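Local coordinates for protein beta-N-acetylhexosaminidase (Streptomyces plicatus, PDB 1JAK) that hydrolyses terminal N-acetylhexosamine residues from glycans as a family 20 glycoside hydrolase, probably by substrate-assisted catalysis, at residues Ala265-Cys269 against Leu287-Val293; Val298-Gly303 against Ile339-Tyr343. The contacts are given in a common frame with arbitrary orientation. Numbering follows the deposited sequence.

Contact 1: Ala265-Cys269 against Leu287-Val293; sequences AELNC and LCVDKDV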
ATOM      1  N   ALA A 265      26.115  20.430   6.602  1.00 12.23           N
ATOM      2  CA  ALA A 265      27.041  20.217   7.709  1.00 11.43           C
ATOM      3  C   ALA A 265      26.500  20.699   9.055  1.00 11.24           C
ATOM      4  O   ALA A 265      26.696  20.044  10.078  1.00 11.11           O
ATOM      5  CB  ALA A 265      28.370  20.911   7.403  1.00 12.02           C
ATOM      6  N   GLU A 266      25.810  21.836   9.053  1.00 12.16           N
ATOM      7  CA  GLU A 266      25.272  22.414  10.284  1.00 13.66           C
ATOM      8  C   GLU A 266      24.317  21.527  11.085  1.00 12.97           C
ATOM      9  O   GLU A 266      24.171  21.701  12.298  1.00 13.22           O
ATOM     10  CB  GLU A 266      24.590  23.748   9.970  1.00 16.30           C
ATOM     11  CG  GLU A 266      23.409  23.630   9.029  1.00 20.96           C
ATOM     12  CD  GLU A 266      22.998  24.963   8.443  1.00 25.08           C
ATOM     13  OE1 GLU A 266      22.554  25.845   9.211  1.00 27.47           O
ATOM     14  OE2 GLU A 266      23.124  25.128   7.211  1.00 25.39           O
ATOM     15  N   LEU A 267      23.668  20.576  10.419  1.00 11.74           N
ATOM     16  CA  LEU A 267      22.728  19.690  11.100  1.00 11.18           C
ATOM     17  C   LEU A 267      23.426  18.619  11.929  1.00 10.85           C
ATOM     18  O   LEU A 267      22.803  17.964  12.763  1.00 11.53           O
ATOM     19  CB  LEU A 267      21.820  19.001  10.077  1.00  9.10           C
ATOM     20  CG  LEU A 267      20.938  19.895   9.215  1.00 11.03           C
ATOM     21  CD1 LEU A 267      20.195  19.039   8.199  1.00  9.73           C
ATOM     22  CD2 LEU A 267      19.966  20.656  10.098  1.00 11.47           C
ATOM     23  N   ASN A 268      24.720  18.448  11.695  1.00 10.76           N
ATOM     24  CA  ASN A 268      25.496  17.426  12.389  1.00 10.77           C
ATOM     25  C   ASN A 268      26.041  17.878  13.732  1.00 11.66           C
ATOM     26  O   ASN A 268      26.478  19.015  13.886  1.00 12.42           O
ATOM     27  CB  ASN A 268      26.632  16.971  11.480  1.00 10.82           C
ATOM     28  CG  ASN A 268      26.121  16.372  10.187  1.00 10.10           C
ATOM     29  OD1 ASN A 268      25.784  15.190  10.133  1.00 11.26           O
ATOM     30  ND2 ASN A 268      26.036  17.193   9.143  1.00 11.04           N
ATOM     31  N   CYS A 269      26.018  16.976  14.706  1.00 12.01           N
ATOM     32  CA  CYS A 269      26.501  17.309  16.037  1.00 12.67           C
ATOM     33  C   CYS A 269      27.931  17.852  16.038  1.00 13.55           C
ATOM     34  O   CYS A 269      28.261  18.720  16.843  1.00 13.65           O
ATOM     35  CB  CYS A 269      26.408  16.093  16.952  1.00 12.95           C
ATOM     36  SG  CYS A 269      24.751  15.708  17.615  1.00 14.61           S
ATOM     37  N   LEU A 287      19.948  13.064  13.772  1.00  9.47           N
ATOM     38  CA  LEU A 287      19.902  14.516  13.727  1.00  9.60           C
ATOM     39  C   LEU A 287      20.490  14.895  15.079  1.00 10.63           C
ATOM     40  O   LEU A 287      20.500  14.069  15.998  1.00 10.19           O
ATOM     41  CB  LEU A 287      18.459  15.010  13.641  1.00  9.55           C
ATOM     42  CG  LEU A 287      17.700  14.662  12.362  1.00  9.56           C
ATOM     43  CD1 LEU A 287      16.279  15.207  12.444  1.00 10.09           C
ATOM     44  CD2 LEU A 287      18.433  15.248  11.168  1.00  9.18           C
ATOM     45  N   CYS A 288      20.981  16.121  15.217  1.00  9.96           N
ATOM     46  CA  CYS A 288      21.552  16.518  16.496  1.00 11.62           C
ATOM     47  C   CYS A 288      20.457  17.119  17.375  1.00 11.90           C
ATOM     48  O   CYS A 288      20.055  18.268  17.200  1.00 12.99           O
ATOM     49  CB  CYS A 288      22.707  17.506  16.300  1.00 11.29           C
ATOM     50  SG  CYS A 288      23.772  17.490  17.776  1.00 13.59           S
ATOM     51  N   VAL A 289      19.973  16.316  18.318  1.00 12.15           N
ATOM     52  CA  VAL A 289      18.896  16.723  19.210  1.00 12.78           C
ATOM     53  C   VAL A 289      19.189  17.979  20.026  1.00 14.02           C
ATOM     54  O   VAL A 289      18.275  18.747  20.323  1.00 14.39           O
ATOM     55  CB  VAL A 289      18.515  15.565  20.170  1.00 13.78           C
ATOM     56  CG1 VAL A 289      17.421  16.008  21.132  1.00 14.45           C
ATOM     57  CG2 VAL A 289      18.032  14.369  19.361  1.00 14.01           C
ATOM     58  N   ASP A 290      20.456  18.196  20.370  1.00 14.75           N
ATOM     59  CA  ASP A 290      20.838  19.358  21.173  1.00 17.39           C
ATOM     60  C   ASP A 290      21.106  20.649  20.401  1.00 16.93           C
ATOM     61  O   ASP A 290      21.619  21.608  20.975  1.00 17.69           O
ATOM     62  CB  ASP A 290      22.076  19.038  22.015  1.00 21.20           C
ATOM     63  CG  ASP A 290      21.853  17.888  22.969  1.00 25.15           C
ATOM     64  OD1 ASP A 290      20.795  17.856  23.632  1.00 28.50           O
ATOM     65  OD2 ASP A 290      22.746  17.019  23.064  1.00 31.15           O
ATOM     66  N   LYS A 291      20.773  20.684  19.114  1.00 16.05           N
ATOM     67  CA  LYS A 291      20.993  21.891  18.317  1.00 15.95           C
ATOM     68  C   LYS A 291      19.680  22.545  17.914  1.00 14.94           C
ATOM     69  O   LYS A 291      18.746  21.866  17.497  1.00 14.59           O
ATOM     70  CB  LYS A 291      21.796  21.573  17.056  1.00 16.62           C
ATOM     71  CG  LYS A 291      23.270  21.310  17.292  1.00 20.27           C
ATOM     72  CD  LYS A 291      24.006  21.163  15.970  1.00 22.70           C
ATOM     73  CE  LYS A 291      25.505  21.076  16.180  1.00 27.59           C
ATOM     74  NZ  LYS A 291      26.034  22.313  16.818  1.00 32.13           N
ATOM     75  N   ASP A 292      19.609  23.868  18.033  1.00 15.14           N
ATOM     76  CA  ASP A 292      18.394  24.583  17.667  1.00 15.11           C
ATOM     77  C   ASP A 292      18.063  24.473  16.183  1.00 13.67           C
ATOM     78  O   ASP A 292      16.898  24.348  15.816  1.00 14.15           O
ATOM     79  CB  ASP A 292      18.495  26.069  18.035  1.00 17.12           C
ATOM     80  CG  ASP A 292      18.346  26.318  19.523  1.00 20.71           C
ATOM     81  OD1 ASP A 292      17.569  25.594  20.177  1.00 22.61           O
ATOM     82  OD2 ASP A 292      18.994  27.257  20.033  1.00 24.01           O
ATOM     83  N   VAL A 293      19.083  24.525  15.331  1.00 13.67           N
ATOM     84  CA  VAL A 293      18.859  24.455  13.889  1.00 12.90           C
ATOM     85  C   VAL A 293      18.092  23.198  13.484  1.00 12.82           C
ATOM     86  O   VAL A 293      17.365  23.195  12.491  1.00 12.32           O
ATOM     87  CB  VAL A 293      20.193  24.510  13.104  1.00 12.98           C
ATOM     88  CG1 VAL A 293      21.004  23.249  13.357  1.00 14.22           C
ATOM     89  CG2 VAL A 293      19.911  24.690  11.615  1.00 13.48           C
TER
HETATM   90  O   HOH W   1      25.601  23.538  13.813  1.00 39.26           O
HETATM   91  O   HOH W   2      20.191  17.890  13.197  1.00 10.77           O
HETATM   92  O   HOH W   3      28.543  21.497  16.058  1.00 34.96           O

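Contact 2: Val298-Gly303 against Ile339-Tyr343; sequences VDDVIG and IVAKY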
ATOM      1  N   VAL A 298      13.413  20.700  10.754  1.00 11.43           N
ATOM      2  CA  VAL A 298      12.246  19.828  10.813  1.00 11.54           C
ATOM      3  C   VAL A 298      10.955  20.588  10.529  1.00 12.45           C
ATOM      4  O   VAL A 298      10.092  20.103   9.796  1.00 12.32           O
ATOM      5  CB  VAL A 298      12.135  19.133  12.185  1.00 11.35           C
ATOM      6  CG1 VAL A 298      10.805  18.395  12.293  1.00 11.10           C
ATOM      7  CG2 VAL A 298      13.291  18.151  12.358  1.00 11.08           C
ATOM      8  N   ASP A 299      10.822  21.781  11.098  1.00 11.96           N
ATOM      9  CA  ASP A 299       9.620  22.572  10.875  1.00 12.90           C
ATOM     10  C   ASP A 299       9.489  22.944   9.399  1.00 12.73           C
ATOM     11  O   ASP A 299       8.403  22.831   8.824  1.00 13.98           O
ATOM     12  CB  ASP A 299       9.637  23.831  11.747  1.00 14.08           C
ATOM     13  CG  ASP A 299       8.322  24.588  11.699  1.00 15.86           C
ATOM     14  OD1 ASP A 299       8.066  25.263  10.685  1.00 17.77           O
ATOM     15  OD2 ASP A 299       7.539  24.496  12.667  1.00 18.78           O
ATOM     16  N   ASP A 300      10.591  23.370   8.782  1.00 12.09           N
ATOM     17  CA  ASP A 300      10.567  23.740   7.366  1.00 11.88           C
ATOM     18  C   ASP A 300      10.147  22.563   6.488  1.00 12.54           C
ATOM     19  O   ASP A 300       9.296  22.705   5.605  1.00 11.04           O
ATOM     20  CB  ASP A 300      11.940  24.235   6.890  1.00 12.83           C
ATOM     21  CG  ASP A 300      12.283  25.625   7.401  1.00 14.47           C
ATOM     22  OD1 ASP A 300      11.360  26.388   7.760  1.00 14.73           O
ATOM     23  OD2 ASP A 300      13.484  25.960   7.422  1.00 13.95           O
ATOM     24  N   VAL A 301      10.748  21.402   6.728  1.00 12.05           N
ATOM     25  CA  VAL A 301      10.436  20.215   5.938  1.00 12.08           C
ATOM     26  C   VAL A 301       9.000  19.727   6.121  1.00 11.89           C
ATOM     27  O   VAL A 301       8.298  19.477   5.140  1.00 11.14           O
ATOM     28  CB  VAL A 301      11.409  19.062   6.264  1.00 12.61           C
ATOM     29  CG1 VAL A 301      10.949  17.777   5.582  1.00 13.35           C
ATOM     30  CG2 VAL A 301      12.807  19.425   5.790  1.00 11.12           C
ATOM     31  N   ILE A 302       8.561  19.592   7.366  1.00 10.99           N
ATOM     32  CA  ILE A 302       7.204  19.129   7.629  1.00 11.13           C
ATOM     33  C   ILE A 302       6.178  20.117   7.075  1.00 11.80           C
ATOM     34  O   ILE A 302       5.128  19.718   6.564  1.00 11.92           O
ATOM     35  CB  ILE A 302       6.981  18.916   9.145  1.00 12.38           C
ATOM     36  CG1 ILE A 302       7.809  17.713   9.614  1.00 12.53           C
ATOM     37  CG2 ILE A 302       5.501  18.712   9.438  1.00 11.99           C
ATOM     38  CD1 ILE A 302       7.692  17.400  11.099  1.00 15.09           C
ATOM     39  N   GLY A 303       6.489  21.406   7.165  1.00 11.55           N
ATOM     40  CA  GLY A 303       5.572  22.409   6.651  1.00 12.03           C
ATOM     41  C   GLY A 303       5.407  22.303   5.145  1.00 12.73           C
ATOM     42  O   GLY A 303       4.285  22.354   4.627  1.00 12.32           O
ATOM     43  N   ILE A 339       4.577  19.651  15.733  1.00 14.24           N
ATOM     44  CA  ILE A 339       4.774  20.318  14.450  1.00 13.02           C
ATOM     45  C   ILE A 339       3.825  19.770  13.384  1.00 12.86           C
ATOM     46  O   ILE A 339       3.374  20.506  12.505  1.00 13.27           O
ATOM     47  CB  ILE A 339       6.238  20.169  13.965  1.00 12.43           C
ATOM     48  CG1 ILE A 339       7.184  20.812  14.986  1.00 13.53           C
ATOM     49  CG2 ILE A 339       6.413  20.826  12.599  1.00 12.52           C
ATOM     50  CD1 ILE A 339       8.663  20.708  14.625  1.00 13.91           C
ATOM     51  N   VAL A 340       3.523  18.477  13.466  1.00 12.88           N
ATOM     52  CA  VAL A 340       2.621  17.846  12.509  1.00 12.58           C
ATOM     53  C   VAL A 340       1.221  18.446  12.645  1.00 14.08           C
ATOM     54  O   VAL A 340       0.586  18.800  11.650  1.00 13.09           O
ATOM     55  CB  VAL A 340       2.558  16.317  12.736  1.00 13.30           C
ATOM     56  CG1 VAL A 340       1.626  15.667  11.717  1.00 11.34           C
ATOM     57  CG2 VAL A 340       3.959  15.724  12.619  1.00 13.07           C
ATOM     58  N   ALA A 341       0.747  18.563  13.884  1.00 14.32           N
ATOM     59  CA  ALA A 341      -0.573  19.132  14.146  1.00 15.45           C
ATOM     60  C   ALA A 341      -0.587  20.611  13.763  1.00 14.86           C
ATOM     61  O   ALA A 341      -1.610  21.142  13.321  1.00 14.10           O
ATOM     62  CB  ALA A 341      -0.932  18.969  15.621  1.00 15.33           C
ATOM     63  N   LYS A 342       0.550  21.274  13.947  1.00 14.44           N
ATOM     64  CA  LYS A 342       0.681  22.688  13.610  1.00 14.88           C
ATOM     65  C   LYS A 342       0.322  22.901  12.143  1.00 14.92           C
ATOM     66  O   LYS A 342      -0.259  23.923  11.772  1.00 14.11           O
ATOM     67  CB  LYS A 342       2.119  23.151  13.855  1.00 16.02           C
ATOM     68  CG  LYS A 342       2.430  24.551  13.351  1.00 17.04           C
ATOM     69  CD  LYS A 342       3.900  24.881  13.561  1.00 19.20           C
ATOM     70  CE  LYS A 342       4.257  26.237  12.983  1.00 19.68           C
ATOM     71  NZ  LYS A 342       5.704  26.543  13.178  1.00 19.94           N
ATOM     72  N   TYR A 343       0.669  21.926  11.311  1.00 13.85           N
ATOM     73  CA  TYR A 343       0.386  22.009   9.887  1.00 13.78           C
ATOM     74  C   TYR A 343      -0.852  21.218   9.476  1.00 14.19           C
ATOM     75  O   TYR A 343      -0.997  20.810   8.321  1.00 14.95           O
ATOM     76  CB  TYR A 343       1.623  21.581   9.094  1.00 14.54           C
ATOM     77  CG  TYR A 343       2.737  22.602   9.195  1.00 13.70           C
ATOM     78  CD1 TYR A 343       2.598  23.865   8.619  1.00 15.65           C
ATOM     79  CD2 TYR A 343       3.906  22.331   9.910  1.00 13.88           C
ATOM     80  CE1 TYR A 343       3.587  24.833   8.750  1.00 15.63           C
ATOM     81  CE2 TYR A 343       4.906  23.297  10.049  1.00 15.10           C
ATOM     82  CZ  TYR A 343       4.739  24.545   9.467  1.00 16.78           C
ATOM     83  OH  TYR A 343       5.709  25.513   9.599  1.00 16.37           O
TER

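Contact 1: Ala265-Cys269 against Leu287-Val293
A disulfide pins two pieces of a long loop of the catalytic alpha/beta barrel, the one that runs from helix 258-263 to helix 292-307. Starting at L287, the backbone is tied to P254; its CA-to-CB bond points away from 265-269, and the side chain packs on L261 and F332. C288 makes the covalent link: its SG lies 2.0 Å from SG of C269, with a chi3 of 101°, close to the relaxed right angle. Its CB also rests 3.6 Å from O of L267, and a water joins that same O (2.6 Å) to N of C288 (2.8 Å). A type I turn from C288 to K291 reverses the chain and sends the lysine back across 265-269, CE 3.2 Å from O of N268. No direct hydrogen bond crosses; instead, K291 NZ holds a water at 2.7 Å that donates to O of C269 at 2.9 Å. V293, in the first turn of helix 292-307, sets CG1 3.7 Å from O of E266 and 4.3 Å from CD2 of L267.

Contact 2: Val298-Gly303 against Ile339-Tyr343
I302 sits at the centre of this helix pair, its CG2 3.9 Å from CG2 of I339 and 4.0 Å from CD2 of Y343, while its CD1 comes within 4.4 Å of CG2 of V340. One turn back, V298 extends the apolar strip, CG1 to CD1 of I339 at 3.9 Å. These are two outer helices of the catalytic TIM barrel, 292-307 and 326-342, joined here near the C-terminal end of the second; strand 313-315 lies between them in sequence. At G303 the backbones come close, 6.1 Å from its CA to CA of Y343, and the tyrosine ring lies flat against the glycine: CA is 3.5 Å from the ring centroid and 6° off its normal, a CH-pi contact. A CB here would clash with the ring. Farther out, D299 serves two partners with its two carboxylate oxygens. OD1 accepts a hydrogen bond from OH of Y343 at 2.6 Å, in line with the ring edge, and OD2 forms a salt bridge with NZ of the extended K342 at 2.8 Å.

Helix 292-307 carries both contacts: its first turn supplies V293 to contact 1, and residues 298-303 meet helix 326-342 in contact 2. The centres are about 17 Å apart, yet the two touch directly, CD1 of L287 lying 4.2 Å from CG2 of V298. The side chains of L287 and V289 also reach helix 326-342, so the disulfide-tied loop packs on both helices of contact 2. Both segments of contact 1 come earlier in the chain than either segment of contact 2. Neither contains a residue of the isofagomine-inhibitor pocket, but pocket residues are interleaved with them in sequence: H256 precedes 265-269, V282 lies in the loop between C269 and C288, and D319 and E320 fall between the two helices of contact 2.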